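Local atomic coordinates of HTH-type transcriptional regulator AscG (Escherichia coli, PDB entry 3BRQ), a protein that represses transcription of the cryptic asc operon as a sequence-specific DNA-binding regulator of the LacI family. Residues S37-H42 against E257-I262; I142-G147 against A159-A164; I263-F268 against P277-S282. All blocks are in the same frame, centred on the assembly; numbering follows the deposited sequence.

Contact 1 (S37-H42 against E257-I262)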
ATOM      1  N   SER B  37      -3.529   2.932  -3.216  1.00 31.04           N
ATOM      2  CA  SER B  37      -2.685   4.128  -3.344  1.00 32.91           C
ATOM      3  C   SER B  37      -2.438   4.412  -4.840  1.00 31.98           C
ATOM      4  O   SER B  37      -2.424   5.581  -5.251  1.00 31.71           O
ATOM      5  CB  SER B  37      -1.395   3.976  -2.571  1.00 33.49           C
ATOM      6  OG  SER B  37      -0.636   2.999  -3.210  1.00 37.96           O
ATOM      7  N   GLU B  38      -2.325   3.344  -5.637  1.00 31.83           N
ATOM      8  CA  GLU B  38      -2.260   3.456  -7.094  1.00 32.37           C
ATOM      9  C   GLU B  38      -3.508   4.107  -7.671  1.00 30.71           C
ATOM     10  O   GLU B  38      -3.397   5.045  -8.466  1.00 29.74           O
ATOM     11  CB  GLU B  38      -2.060   2.101  -7.750  1.00 33.67           C
ATOM     12  CG  GLU B  38      -1.104   2.149  -8.949  1.00 37.99           C
ATOM     13  CD  GLU B  38      -1.293   0.966  -9.910  1.00 44.25           C
ATOM     14  OE1 GLU B  38      -1.677  -0.144  -9.441  1.00 45.71           O
ATOM     15  OE2 GLU B  38      -1.072   1.140 -11.139  1.00 45.92           O
ATOM     16  N   LEU B  39      -4.694   3.648  -7.254  1.00 28.95           N
ATOM     17  CA  LEU B  39      -5.905   4.218  -7.799  1.00 28.27           C
ATOM     18  C   LEU B  39      -6.024   5.687  -7.398  1.00 28.25           C
ATOM     19  O   LEU B  39      -6.423   6.516  -8.200  1.00 27.98           O
ATOM     20  CB  LEU B  39      -7.173   3.385  -7.431  1.00 28.04           C
ATOM     21  CG  LEU B  39      -8.062   3.575  -6.207  1.00 27.53           C
ATOM     22  CD1 LEU B  39      -9.013   4.743  -6.341  1.00 27.89           C
ATOM     23  CD2 LEU B  39      -8.941   2.302  -6.019  1.00 28.83           C
ATOM     24  N   LEU B  40      -5.636   6.011  -6.164  1.00 27.85           N
ATOM     25  CA  LEU B  40      -5.784   7.377  -5.662  1.00 27.86           C
ATOM     26  C   LEU B  40      -4.810   8.296  -6.388  1.00 26.98           C
ATOM     27  O   LEU B  40      -5.123   9.435  -6.713  1.00 26.50           O
ATOM     28  CB  LEU B  40      -5.544   7.436  -4.150  1.00 27.50           C
ATOM     29  CG  LEU B  40      -5.807   8.750  -3.403  1.00 28.65           C
ATOM     30  CD1 LEU B  40      -7.245   9.270  -3.605  1.00 27.59           C
ATOM     31  CD2 LEU B  40      -5.528   8.609  -1.929  1.00 29.99           C
ATOM     32  N   PHE B  41      -3.630   7.768  -6.639  1.00 27.25           N
ATOM     33  CA  PHE B  41      -2.583   8.526  -7.317  1.00 27.65           C
ATOM     34  C   PHE B  41      -3.042   8.931  -8.702  1.00 27.95           C
ATOM     35  O   PHE B  41      -2.896  10.088  -9.096  1.00 27.57           O
ATOM     36  CB  PHE B  41      -1.294   7.715  -7.423  1.00 27.06           C
ATOM     37  CG  PHE B  41      -0.216   8.430  -8.213  1.00 28.62           C
ATOM     38  CD1 PHE B  41       0.296   9.639  -7.758  1.00 28.84           C
ATOM     39  CD2 PHE B  41       0.219   7.924  -9.436  1.00 29.73           C
ATOM     40  CE1 PHE B  41       1.280  10.350  -8.491  1.00 31.11           C
ATOM     41  CE2 PHE B  41       1.185   8.620 -10.194  1.00 34.29           C
ATOM     42  CZ  PHE B  41       1.732   9.847  -9.699  1.00 31.65           C
ATOM     43  N   HIS B  42      -3.621   7.984  -9.443  1.00 28.70           N
ATOM     44  CA  HIS B  42      -4.048   8.288 -10.801  1.00 28.68           C
ATOM     45  C   HIS B  42      -5.328   9.102 -10.852  1.00 28.23           C
ATOM     46  O   HIS B  42      -5.475   9.943 -11.724  1.00 28.15           O
ATOM     47  CB  HIS B  42      -4.156   7.028 -11.658  1.00 29.05           C
ATOM     48  CG  HIS B  42      -2.841   6.361 -11.891  1.00 31.55           C
ATOM     49  ND1 HIS B  42      -1.889   6.880 -12.739  1.00 32.82           N
ATOM     50  CD2 HIS B  42      -2.309   5.229 -11.371  1.00 32.76           C
ATOM     51  CE1 HIS B  42      -0.823   6.095 -12.733  1.00 34.65           C
ATOM     52  NE2 HIS B  42      -1.056   5.087 -11.909  1.00 34.63           N
ATOM     53  N   GLU B 257      -5.261   2.210 -16.240  1.00 27.67           N
ATOM     54  CA  GLU B 257      -6.275   2.299 -17.280  1.00 28.88           C
ATOM     55  C   GLU B 257      -7.645   2.434 -16.699  1.00 28.07           C
ATOM     56  O   GLU B 257      -8.459   3.229 -17.187  1.00 27.81           O
ATOM     57  CB  GLU B 257      -6.243   1.066 -18.186  1.00 30.24           C
ATOM     58  CG  GLU B 257      -5.001   0.956 -19.077  1.00 34.07           C
ATOM     59  CD  GLU B 257      -3.744   0.377 -18.382  1.00 39.94           C
ATOM     60  OE1 GLU B 257      -3.773  -0.048 -17.189  1.00 36.60           O
ATOM     61  OE2 GLU B 257      -2.695   0.350 -19.075  1.00 43.57           O
HETATM   62  N   MSE B 258      -7.937   1.628 -15.679  1.00 27.33           N
HETATM   63  CA  MSE B 258      -9.286   1.611 -15.131  1.00 26.49           C
HETATM   64  C   MSE B 258      -9.647   2.957 -14.496  1.00 27.17           C
HETATM   65  O   MSE B 258     -10.791   3.396 -14.603  1.00 27.09           O
HETATM   66  CB  MSE B 258      -9.428   0.497 -14.088  1.00 25.55           C
HETATM   67  CG  MSE B 258      -9.825  -0.852 -14.726  1.00 24.48           C
HETATM   68 SE   MSE B 258      -9.669  -2.252 -13.425  0.50 23.12          SE
HETATM   69  CE  MSE B 258     -11.396  -2.021 -12.710  1.00 20.59           C
ATOM     70  N   ILE B 259      -8.659   3.588 -13.858  1.00 28.00           N
ATOM     71  CA  ILE B 259      -8.850   4.837 -13.103  1.00 29.67           C
ATOM     72  C   ILE B 259      -9.009   6.015 -14.046  1.00 29.46           C
ATOM     73  O   ILE B 259      -9.839   6.908 -13.821  1.00 28.46           O
ATOM     74  CB  ILE B 259      -7.706   5.072 -12.083  1.00 30.26           C
ATOM     75  CG1 ILE B 259      -7.825   4.042 -10.974  1.00 32.58           C
ATOM     76  CG2 ILE B 259      -7.871   6.393 -11.343  1.00 30.95           C
ATOM     77  CD1 ILE B 259      -9.312   3.918 -10.443  1.00 35.22           C
ATOM     78  N   GLN B 260      -8.221   5.985 -15.114  1.00 29.35           N
ATOM     79  CA  GLN B 260      -8.253   7.010 -16.133  1.00 28.82           C
ATOM     80  C   GLN B 260      -9.572   6.945 -16.879  1.00 27.89           C
ATOM     81  O   GLN B 260     -10.137   7.990 -17.229  1.00 28.84           O
ATOM     82  CB  GLN B 260      -7.097   6.835 -17.092  1.00 30.35           C
ATOM     83  CG  GLN B 260      -5.731   7.176 -16.488  1.00 32.55           C
ATOM     84  CD  GLN B 260      -4.592   6.861 -17.448  1.00 37.46           C
ATOM     85  OE1 GLN B 260      -4.814   6.285 -18.511  1.00 39.70           O
ATOM     86  NE2 GLN B 260      -3.354   7.237 -17.071  1.00 36.02           N
ATOM     87  N   GLU B 261     -10.082   5.743 -17.095  1.00 25.47           N
ATOM     88  CA  GLU B 261     -11.433   5.598 -17.653  1.00 25.04           C
ATOM     89  C   GLU B 261     -12.534   6.195 -16.788  1.00 24.46           C
ATOM     90  O   GLU B 261     -13.256   7.067 -17.226  1.00 24.61           O
ATOM     91  CB  GLU B 261     -11.783   4.141 -17.902  1.00 23.58           C
ATOM     92  CG  GLU B 261     -13.073   3.997 -18.651  1.00 27.80           C
ATOM     93  CD  GLU B 261     -12.903   4.292 -20.142  1.00 33.03           C
ATOM     94  OE1 GLU B 261     -11.826   4.789 -20.585  1.00 33.70           O
ATOM     95  OE2 GLU B 261     -13.851   3.989 -20.873  1.00 32.14           O
ATOM     96  N   ILE B 262     -12.722   5.674 -15.574  1.00 24.56           N
ATOM     97  CA  ILE B 262     -13.772   6.210 -14.691  1.00 23.33           C
ATOM     98  C   ILE B 262     -13.588   7.693 -14.346  1.00 23.18           C
ATOM     99  O   ILE B 262     -14.537   8.456 -14.354  1.00 22.27           O
ATOM    100  CB  ILE B 262     -13.906   5.334 -13.389  1.00 23.69           C
ATOM    101  CG1 ILE B 262     -15.314   5.526 -12.765  1.00 21.43           C
ATOM    102  CG2 ILE B 262     -12.739   5.611 -12.426  1.00 24.50           C
ATOM    103  CD1 ILE B 262     -15.586   4.498 -11.673  1.00 22.38           C
TER
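Ile259 makes every apolar touch of this helix-to-helix contact: its CG1 and CD1 reach Leu39, while CG2 lies against Leu39 O and His42. CG1 meets Leu39 CB at 3.7 Å, CD1 continues past the same carbon toward the leucine methyl CD1, and the two side chains cross at about a right angle. The second branch works against backbone: CG2, turned anti to the backbone N of Ile259, settles 3.5 Å from Leu39 O and 3.7 Å from His42 C. His42 brings in its CB, 3.8 Å from Ile259 CG2. The CA atoms of Leu39 and Ile259 approach to 6.1 Å, in keeping with CG2 lying on backbone atoms of helix 36-49.

The helices 36-49 and 255-270 belong to one lobe of the periplasmic-binding-protein-like fold, where they lie on the parallel sheet; Leu39 and Ile259 both also pack on Leu107 of strand 104-107.

No hydrogen bond spans the two segments. At the margin Glu38 OE2 makes a weak hydrogen bond to Thr256 OG1. Within helix 36-49, Phe41 CD2 sits over the centre of the His42 ring, 3.9 Å above its plane, while His32 of the second subunit meets the Phe41 ring.

Contact 2 (I142-G147 against A159-A164)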
ATOM      1  N   ILE B 142      -4.806 -28.569  -7.736  1.00 21.94           N
ATOM      2  CA  ILE B 142      -4.468 -27.173  -7.550  1.00 20.94           C
ATOM      3  C   ILE B 142      -5.107 -26.690  -6.236  1.00 20.89           C
ATOM      4  O   ILE B 142      -6.328 -26.810  -6.083  1.00 20.77           O
ATOM      5  CB  ILE B 142      -5.000 -26.296  -8.762  1.00 20.51           C
ATOM      6  CG1 ILE B 142      -4.477 -26.841 -10.112  1.00 18.07           C
ATOM      7  CG2 ILE B 142      -4.671 -24.844  -8.527  1.00 16.88           C
ATOM      8  CD1 ILE B 142      -5.102 -26.176 -11.384  1.00 17.75           C
ATOM      9  N   ALA B 143      -4.280 -26.173  -5.325  1.00 17.96           N
ATOM     10  CA  ALA B 143      -4.745 -25.503  -4.104  1.00 18.35           C
ATOM     11  C   ALA B 143      -5.182 -24.050  -4.349  1.00 17.46           C
ATOM     12  O   ALA B 143      -4.744 -23.413  -5.293  1.00 19.56           O
ATOM     13  CB  ALA B 143      -3.662 -25.576  -3.016  1.00 19.18           C
ATOM     14  N   PHE B 144      -6.056 -23.519  -3.512  1.00 15.60           N
ATOM     15  CA  PHE B 144      -6.520 -22.174  -3.652  1.00 16.10           C
ATOM     16  C   PHE B 144      -6.613 -21.515  -2.256  1.00 18.20           C
ATOM     17  O   PHE B 144      -7.227 -22.050  -1.329  1.00 17.01           O
ATOM     18  CB  PHE B 144      -7.889 -22.129  -4.343  1.00 17.50           C
ATOM     19  CG  PHE B 144      -8.306 -20.756  -4.767  1.00 18.03           C
ATOM     20  CD1 PHE B 144      -7.892 -20.216  -6.023  1.00 16.15           C
ATOM     21  CD2 PHE B 144      -9.137 -19.984  -3.931  1.00 17.52           C
ATOM     22  CE1 PHE B 144      -8.305 -18.907  -6.409  1.00 16.31           C
ATOM     23  CE2 PHE B 144      -9.573 -18.699  -4.325  1.00 16.16           C
ATOM     24  CZ  PHE B 144      -9.173 -18.165  -5.581  1.00 15.29           C
ATOM     25  N   LEU B 145      -5.927 -20.376  -2.127  1.00 17.41           N
ATOM     26  CA  LEU B 145      -6.057 -19.502  -0.976  1.00 19.40           C
ATOM     27  C   LEU B 145      -6.988 -18.306  -1.224  1.00 18.13           C
ATOM     28  O   LEU B 145      -6.684 -17.414  -2.019  1.00 18.91           O
ATOM     29  CB  LEU B 145      -4.682 -18.960  -0.580  1.00 18.66           C
ATOM     30  CG  LEU B 145      -3.800 -19.662   0.457  1.00 23.53           C
ATOM     31  CD1 LEU B 145      -3.753 -21.110   0.215  1.00 28.31           C
ATOM     32  CD2 LEU B 145      -2.374 -19.063   0.421  1.00 19.78           C
ATOM     33  N   THR B 146      -8.102 -18.269  -0.508  1.00 17.20           N
ATOM     34  CA  THR B 146      -9.056 -17.168  -0.651  1.00 17.64           C
ATOM     35  C   THR B 146      -8.684 -15.923   0.103  1.00 17.36           C
ATOM     36  O   THR B 146      -7.830 -15.933   1.002  1.00 20.39           O
ATOM     37  CB  THR B 146     -10.522 -17.603  -0.233  1.00 16.62           C
ATOM     38  OG1 THR B 146     -10.683 -17.471   1.190  1.00 17.99           O
ATOM     39  CG2 THR B 146     -10.710 -19.057  -0.560  1.00 15.42           C
ATOM     40  N   GLY B 147      -9.275 -14.815  -0.308  1.00 18.79           N
ATOM     41  CA  GLY B 147      -9.223 -13.593   0.504  1.00 19.40           C
ATOM     42  C   GLY B 147     -10.383 -13.583   1.463  1.00 19.82           C
ATOM     43  O   GLY B 147     -11.110 -14.612   1.579  1.00 19.95           O
ATOM     44  N   ALA B 159     -14.728 -18.140  -7.351  1.00 16.79           N
ATOM     45  CA  ALA B 159     -15.715 -18.670  -8.340  1.00 19.74           C
ATOM     46  C   ALA B 159     -14.987 -19.057  -9.650  1.00 20.51           C
ATOM     47  O   ALA B 159     -15.296 -20.062 -10.244  1.00 18.38           O
ATOM     48  CB  ALA B 159     -16.765 -17.601  -8.617  1.00 19.53           C
ATOM     49  N   GLY B 160     -13.957 -18.283 -10.036  1.00 18.98           N
ATOM     50  CA  GLY B 160     -13.221 -18.551 -11.273  1.00 19.71           C
ATOM     51  C   GLY B 160     -12.355 -19.792 -11.142  1.00 20.64           C
ATOM     52  O   GLY B 160     -12.199 -20.536 -12.085  1.00 20.50           O
ATOM     53  N   TYR B 161     -11.729 -19.984  -9.979  1.00 20.57           N
ATOM     54  CA  TYR B 161     -11.126 -21.260  -9.650  1.00 19.41           C
ATOM     55  C   TYR B 161     -12.117 -22.455  -9.777  1.00 19.86           C
ATOM     56  O   TYR B 161     -11.787 -23.430 -10.431  1.00 21.19           O
ATOM     57  CB  TYR B 161     -10.519 -21.173  -8.251  1.00 20.30           C
ATOM     58  CG  TYR B 161     -10.078 -22.493  -7.642  1.00 19.40           C
ATOM     59  CD1 TYR B 161      -8.866 -23.094  -8.020  1.00 16.47           C
ATOM     60  CD2 TYR B 161     -10.857 -23.126  -6.677  1.00 18.53           C
ATOM     61  CE1 TYR B 161      -8.444 -24.309  -7.432  1.00 19.17           C
ATOM     62  CE2 TYR B 161     -10.437 -24.330  -6.071  1.00 18.47           C
ATOM     63  CZ  TYR B 161      -9.256 -24.920  -6.469  1.00 17.48           C
ATOM     64  OH  TYR B 161      -8.831 -26.096  -5.880  1.00 18.26           O
ATOM     65  N   LYS B 162     -13.254 -22.443  -9.105  1.00 18.81           N
ATOM     66  CA  LYS B 162     -14.163 -23.609  -9.165  1.00 20.86           C
ATOM     67  C   LYS B 162     -14.630 -23.831 -10.608  1.00 21.01           C
ATOM     68  O   LYS B 162     -14.719 -24.986 -11.072  1.00 22.69           O
ATOM     69  CB  LYS B 162     -15.391 -23.387  -8.267  1.00 20.04           C
ATOM     70  CG  LYS B 162     -15.006 -23.248  -6.762  1.00 21.68           C
ATOM     71  CD  LYS B 162     -16.214 -22.899  -5.916  1.00 21.40           C
ATOM     72  CE  LYS B 162     -16.043 -23.281  -4.435  1.00 25.45           C
ATOM     73  NZ  LYS B 162     -17.154 -22.626  -3.633  1.00 29.43           N
ATOM     74  N   ASP B 163     -14.915 -22.740 -11.325  1.00 21.85           N
ATOM     75  CA  ASP B 163     -15.382 -22.886 -12.751  1.00 23.32           C
ATOM     76  C   ASP B 163     -14.316 -23.506 -13.659  1.00 21.97           C
ATOM     77  O   ASP B 163     -14.645 -24.335 -14.497  1.00 22.51           O
ATOM     78  CB  ASP B 163     -15.881 -21.550 -13.314  1.00 23.36           C
ATOM     79  CG  ASP B 163     -16.716 -21.703 -14.642  1.00 30.83           C
ATOM     80  OD1 ASP B 163     -17.430 -22.725 -14.869  1.00 30.85           O
ATOM     81  OD2 ASP B 163     -16.677 -20.746 -15.442  1.00 38.02           O
ATOM     82  N   ALA B 164     -13.057 -23.080 -13.521  1.00 21.72           N
ATOM     83  CA  ALA B 164     -11.936 -23.655 -14.264  1.00 22.12           C
ATOM     84  C   ALA B 164     -11.744 -25.149 -14.002  1.00 23.24           C
ATOM     85  O   ALA B 164     -11.605 -25.926 -14.965  1.00 22.20           O
ATOM     86  CB  ALA B 164     -10.613 -22.861 -14.007  1.00 22.27           C
TER
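Tyr161 of helix 152-167 lies against Phe144 of strand 142-145 in an offset stack, with ring centroids 4.7 Å apart. The planes are inclined by 25°. The two side chains slide past each other in opposite directions, so each ring receives the other's CB; both have CG anti to the backbone N, which sends each ring back toward that carbon. Phe144 CB stands 3.6 Å from the centroid of the tyrosine ring, almost on its normal. Tyr161 CB also lies over the phenylalanine face, farther from the normal. The tightest carbon approach is Phe144 CD1 to Tyr161 CG, 3.5 Å.

Ile142 adds apolar contact, its CG2 reaching Tyr161 CE1 at 4.0 Å. These elements form the first half of the beta-alpha-beta unit that continues into strand 177-178, whose Ile177 also touches Tyr161; the short strand and helix segments run nearly antiparallel.

One hydrogen bond completes the contact: Tyr161 OH donates to Ile142 O over 2.6 Å. The C=O...donor angle is 158°. The hydroxyl is tilted 20° from the carbonyl plane. The buried hydroxyl thus finds an acceptor in a strand carbonyl, and the combination of stack and bond would restrict both slippage and rotation of the tyrosine ring.

Contact 3 (I263-F268 against P277-S282)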
ATOM      1  N   ILE B 263     -12.371   8.143 -14.045  1.00 23.11           N
ATOM      2  CA  ILE B 263     -12.243   9.563 -13.723  1.00 23.16           C
ATOM      3  C   ILE B 263     -12.421  10.398 -14.981  1.00 23.82           C
ATOM      4  O   ILE B 263     -13.067  11.446 -14.960  1.00 23.36           O
ATOM      5  CB  ILE B 263     -10.890   9.889 -13.046  1.00 24.72           C
ATOM      6  CG1 ILE B 263     -10.742   9.197 -11.669  1.00 24.73           C
ATOM      7  CG2 ILE B 263     -10.679  11.401 -12.954  1.00 24.73           C
ATOM      8  CD1 ILE B 263     -11.866   9.382 -10.655  1.00 28.31           C
ATOM      9  N   GLY B 264     -11.849   9.931 -16.095  1.00 23.99           N
ATOM     10  CA  GLY B 264     -11.970  10.660 -17.369  1.00 23.71           C
ATOM     11  C   GLY B 264     -13.436  10.796 -17.786  1.00 24.04           C
ATOM     12  O   GLY B 264     -13.883  11.896 -18.169  1.00 23.25           O
ATOM     13  N   ARG B 265     -14.183   9.697 -17.686  1.00 22.59           N
ATOM     14  CA  ARG B 265     -15.619   9.750 -17.936  1.00 23.74           C
ATOM     15  C   ARG B 265     -16.394  10.675 -17.012  1.00 23.87           C
ATOM     16  O   ARG B 265     -17.287  11.380 -17.474  1.00 25.44           O
ATOM     17  CB  ARG B 265     -16.234   8.354 -17.933  1.00 23.65           C
ATOM     18  CG  ARG B 265     -15.788   7.529 -19.144  1.00 30.08           C
ATOM     19  CD  ARG B 265     -16.778   6.413 -19.395  1.00 40.04           C
ATOM     20  NE  ARG B 265     -16.229   5.273 -20.150  1.00 47.87           N
ATOM     21  CZ  ARG B 265     -16.836   4.075 -20.246  1.00 53.43           C
ATOM     22  NH1 ARG B 265     -18.004   3.855 -19.624  1.00 55.51           N
ATOM     23  NH2 ARG B 265     -16.274   3.082 -20.946  1.00 53.56           N
ATOM     24  N   LEU B 266     -16.084  10.686 -15.710  1.00 23.66           N
ATOM     25  CA  LEU B 266     -16.801  11.588 -14.781  1.00 23.34           C
ATOM     26  C   LEU B 266     -16.568  13.029 -15.153  1.00 23.65           C
ATOM     27  O   LEU B 266     -17.510  13.812 -15.164  1.00 23.85           O
ATOM     28  CB  LEU B 266     -16.410  11.335 -13.307  1.00 23.42           C
ATOM     29  CG  LEU B 266     -16.977  10.079 -12.640  1.00 24.91           C
ATOM     30  CD1 LEU B 266     -16.268   9.789 -11.258  1.00 25.66           C
ATOM     31  CD2 LEU B 266     -18.501  10.172 -12.481  1.00 18.58           C
ATOM     32  N   ILE B 267     -15.314  13.385 -15.480  1.00 23.82           N
ATOM     33  CA  ILE B 267     -14.998  14.735 -15.924  1.00 24.35           C
ATOM     34  C   ILE B 267     -15.642  15.032 -17.284  1.00 24.24           C
ATOM     35  O   ILE B 267     -16.164  16.121 -17.492  1.00 24.18           O
ATOM     36  CB  ILE B 267     -13.464  14.963 -16.004  1.00 25.23           C
ATOM     37  CG1 ILE B 267     -12.861  14.926 -14.595  1.00 24.68           C
ATOM     38  CG2 ILE B 267     -13.135  16.297 -16.715  1.00 26.00           C
ATOM     39  CD1 ILE B 267     -11.303  14.843 -14.593  1.00 28.89           C
ATOM     40  N   PHE B 268     -15.618  14.065 -18.200  1.00 25.39           N
ATOM     41  CA  PHE B 268     -16.417  14.178 -19.436  1.00 25.58           C
ATOM     42  C   PHE B 268     -17.866  14.608 -19.135  1.00 26.84           C
ATOM     43  O   PHE B 268     -18.358  15.580 -19.731  1.00 25.54           O
ATOM     44  CB  PHE B 268     -16.357  12.874 -20.276  1.00 25.55           C
ATOM     45  CG  PHE B 268     -16.982  12.998 -21.664  1.00 23.36           C
ATOM     46  CD1 PHE B 268     -16.813  14.151 -22.427  1.00 21.97           C
ATOM     47  CD2 PHE B 268     -17.771  11.967 -22.178  1.00 24.79           C
ATOM     48  CE1 PHE B 268     -17.405  14.285 -23.715  1.00 25.05           C
ATOM     49  CE2 PHE B 268     -18.364  12.079 -23.458  1.00 25.19           C
ATOM     50  CZ  PHE B 268     -18.166  13.244 -24.225  1.00 23.78           C
ATOM     51  N   PRO B 277     -21.220   3.254 -23.618  1.00 48.83           N
ATOM     52  CA  PRO B 277     -20.987   1.884 -23.158  1.00 49.33           C
ATOM     53  C   PRO B 277     -19.580   1.648 -22.621  1.00 50.43           C
ATOM     54  O   PRO B 277     -18.630   2.302 -23.080  1.00 49.95           O
ATOM     55  CB  PRO B 277     -21.199   1.055 -24.421  1.00 49.46           C
ATOM     56  CG  PRO B 277     -22.135   1.866 -25.234  1.00 49.08           C
ATOM     57  CD  PRO B 277     -21.687   3.271 -25.016  1.00 48.39           C
ATOM     58  N   PRO B 278     -19.458   0.706 -21.655  1.00 51.21           N
ATOM     59  CA  PRO B 278     -18.261   0.373 -20.868  1.00 51.96           C
ATOM     60  C   PRO B 278     -17.094  -0.293 -21.616  1.00 51.93           C
ATOM     61  O   PRO B 278     -17.256  -1.391 -22.161  1.00 52.98           O
ATOM     62  CB  PRO B 278     -18.815  -0.619 -19.824  1.00 52.09           C
ATOM     63  CG  PRO B 278     -19.983  -1.258 -20.492  1.00 51.64           C
ATOM     64  CD  PRO B 278     -20.610  -0.133 -21.254  1.00 51.33           C
ATOM     65  N   LYS B 279     -15.935   0.360 -21.645  1.00 51.67           N
ATOM     66  CA  LYS B 279     -14.673  -0.361 -21.865  1.00 51.84           C
ATOM     67  C   LYS B 279     -14.506  -1.252 -20.648  1.00 50.90           C
ATOM     68  O   LYS B 279     -14.268  -0.735 -19.559  1.00 51.64           O
ATOM     69  CB  LYS B 279     -13.478   0.602 -21.908  1.00 52.10           C
ATOM     70  CG  LYS B 279     -13.185   1.196 -23.269  1.00 54.90           C
ATOM     71  CD  LYS B 279     -11.861   1.969 -23.291  1.00 57.99           C
ATOM     72  CE  LYS B 279     -11.542   2.421 -24.721  1.00 59.99           C
ATOM     73  NZ  LYS B 279     -10.574   3.558 -24.756  1.00 60.68           N
ATOM     74  N   THR B 280     -14.692  -2.561 -20.796  1.00 49.36           N
ATOM     75  CA  THR B 280     -14.437  -3.483 -19.680  1.00 47.92           C
ATOM     76  C   THR B 280     -12.994  -4.013 -19.724  1.00 46.04           C
ATOM     77  O   THR B 280     -12.300  -3.929 -20.751  1.00 45.93           O
ATOM     78  CB  THR B 280     -15.413  -4.687 -19.618  1.00 48.21           C
ATOM     79  OG1 THR B 280     -15.220  -5.498 -20.782  1.00 49.02           O
ATOM     80  CG2 THR B 280     -16.886  -4.233 -19.517  1.00 47.77           C
ATOM     81  N   PHE B 281     -12.578  -4.577 -18.596  1.00 43.36           N
ATOM     82  CA  PHE B 281     -11.164  -4.808 -18.316  1.00 40.46           C
ATOM     83  C   PHE B 281     -10.934  -6.255 -17.874  1.00 40.18           C
ATOM     84  O   PHE B 281     -11.885  -6.980 -17.532  1.00 39.08           O
ATOM     85  CB  PHE B 281     -10.669  -3.793 -17.278  1.00 38.89           C
ATOM     86  CG  PHE B 281     -10.692  -2.368 -17.775  1.00 36.07           C
ATOM     87  CD1 PHE B 281      -9.577  -1.806 -18.368  1.00 32.82           C
ATOM     88  CD2 PHE B 281     -11.853  -1.595 -17.693  1.00 33.67           C
ATOM     89  CE1 PHE B 281      -9.595  -0.480 -18.852  1.00 31.01           C
ATOM     90  CE2 PHE B 281     -11.873  -0.255 -18.176  1.00 32.31           C
ATOM     91  CZ  PHE B 281     -10.734   0.288 -18.752  1.00 28.37           C
ATOM     92  N   SER B 282      -9.673  -6.674 -17.951  1.00 39.84           N
ATOM     93  CA  SER B 282      -9.229  -8.021 -17.598  1.00 39.55           C
ATOM     94  C   SER B 282      -7.748  -7.915 -17.270  1.00 38.06           C
ATOM     95  O   SER B 282      -7.025  -7.096 -17.843  1.00 38.56           O
ATOM     96  CB  SER B 282      -9.432  -8.995 -18.777  1.00 40.26           C
ATOM     97  OG  SER B 282      -8.927  -8.427 -19.998  1.00 43.87           O
TER
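One of the crossovers between the two lobes of the LacI-type core runs from helix 255-270, which packs on the parallel sheet, to strand 284-286 of the mixed sheet; the contact is made where one arginine of the helix reaches the irregular segment 277-282 on that crossing. Arg265 carries the helix side alone. Its CG is anti to the carbonyl carbon (chi1 -69°), and the chain runs extended from CG to NE, carrying the guanidinium across to the backbone of Pro277, Pro278 and Lys279.

The flat group meets the loop with an edge. Pro278 CA and Lys279 N both lie there, near the guanidinium plane, with Pro278 CA 3.4 Å from Arg265 NH2. Pro277 O approaches obliquely, 3.3 Å from the same nitrogen. Lys279 N is 2.8 Å from Arg265 NH2, but both are donors and the pair is no hydrogen bond; so short an approach is unfavourable, and the detail there is doubtful. Lys279 adds its CB, 3.9 Å from Arg265 NH2, while its extended chain leads away.

The strongest polar partner of the arginine is Glu261, one turn earlier on the helix, whose OE2 forms a salt bridge with NH2, probably balancing the guanidinium charge. Further along the loop, Phe281 packs on Met258 and Glu257 of helix 255-270. Inward of the contact, Arg265 rests on Met105 of strand 104-107, and neighbouring Leu266 touches Leu22 of strand 21-27.

Helix 255-270 serves contacts 1 and 3 with successive turns: one is buried against another helix, the other lies at the surface against a loop. Their centres are 11 Å apart, and the loop of contact 3 touches the turns of the helix used by contact 1. Contact 2 is separate, on the opposite side of the chain's centre, about 17 Å from contact 1 and 13 Å from contact 3 between nearest atoms. Chemistry follows place: contact 1 is largely aliphatic, without hydrogen bonds across it; contact 2, equally buried, joins aromatic stacking to one hydrogen bond; in contact 3 a guanidinium lies against loop backbone, its salt bridge being within the helix. Along the chain, contact 2 is nested within the long excursion that contact 1 closes.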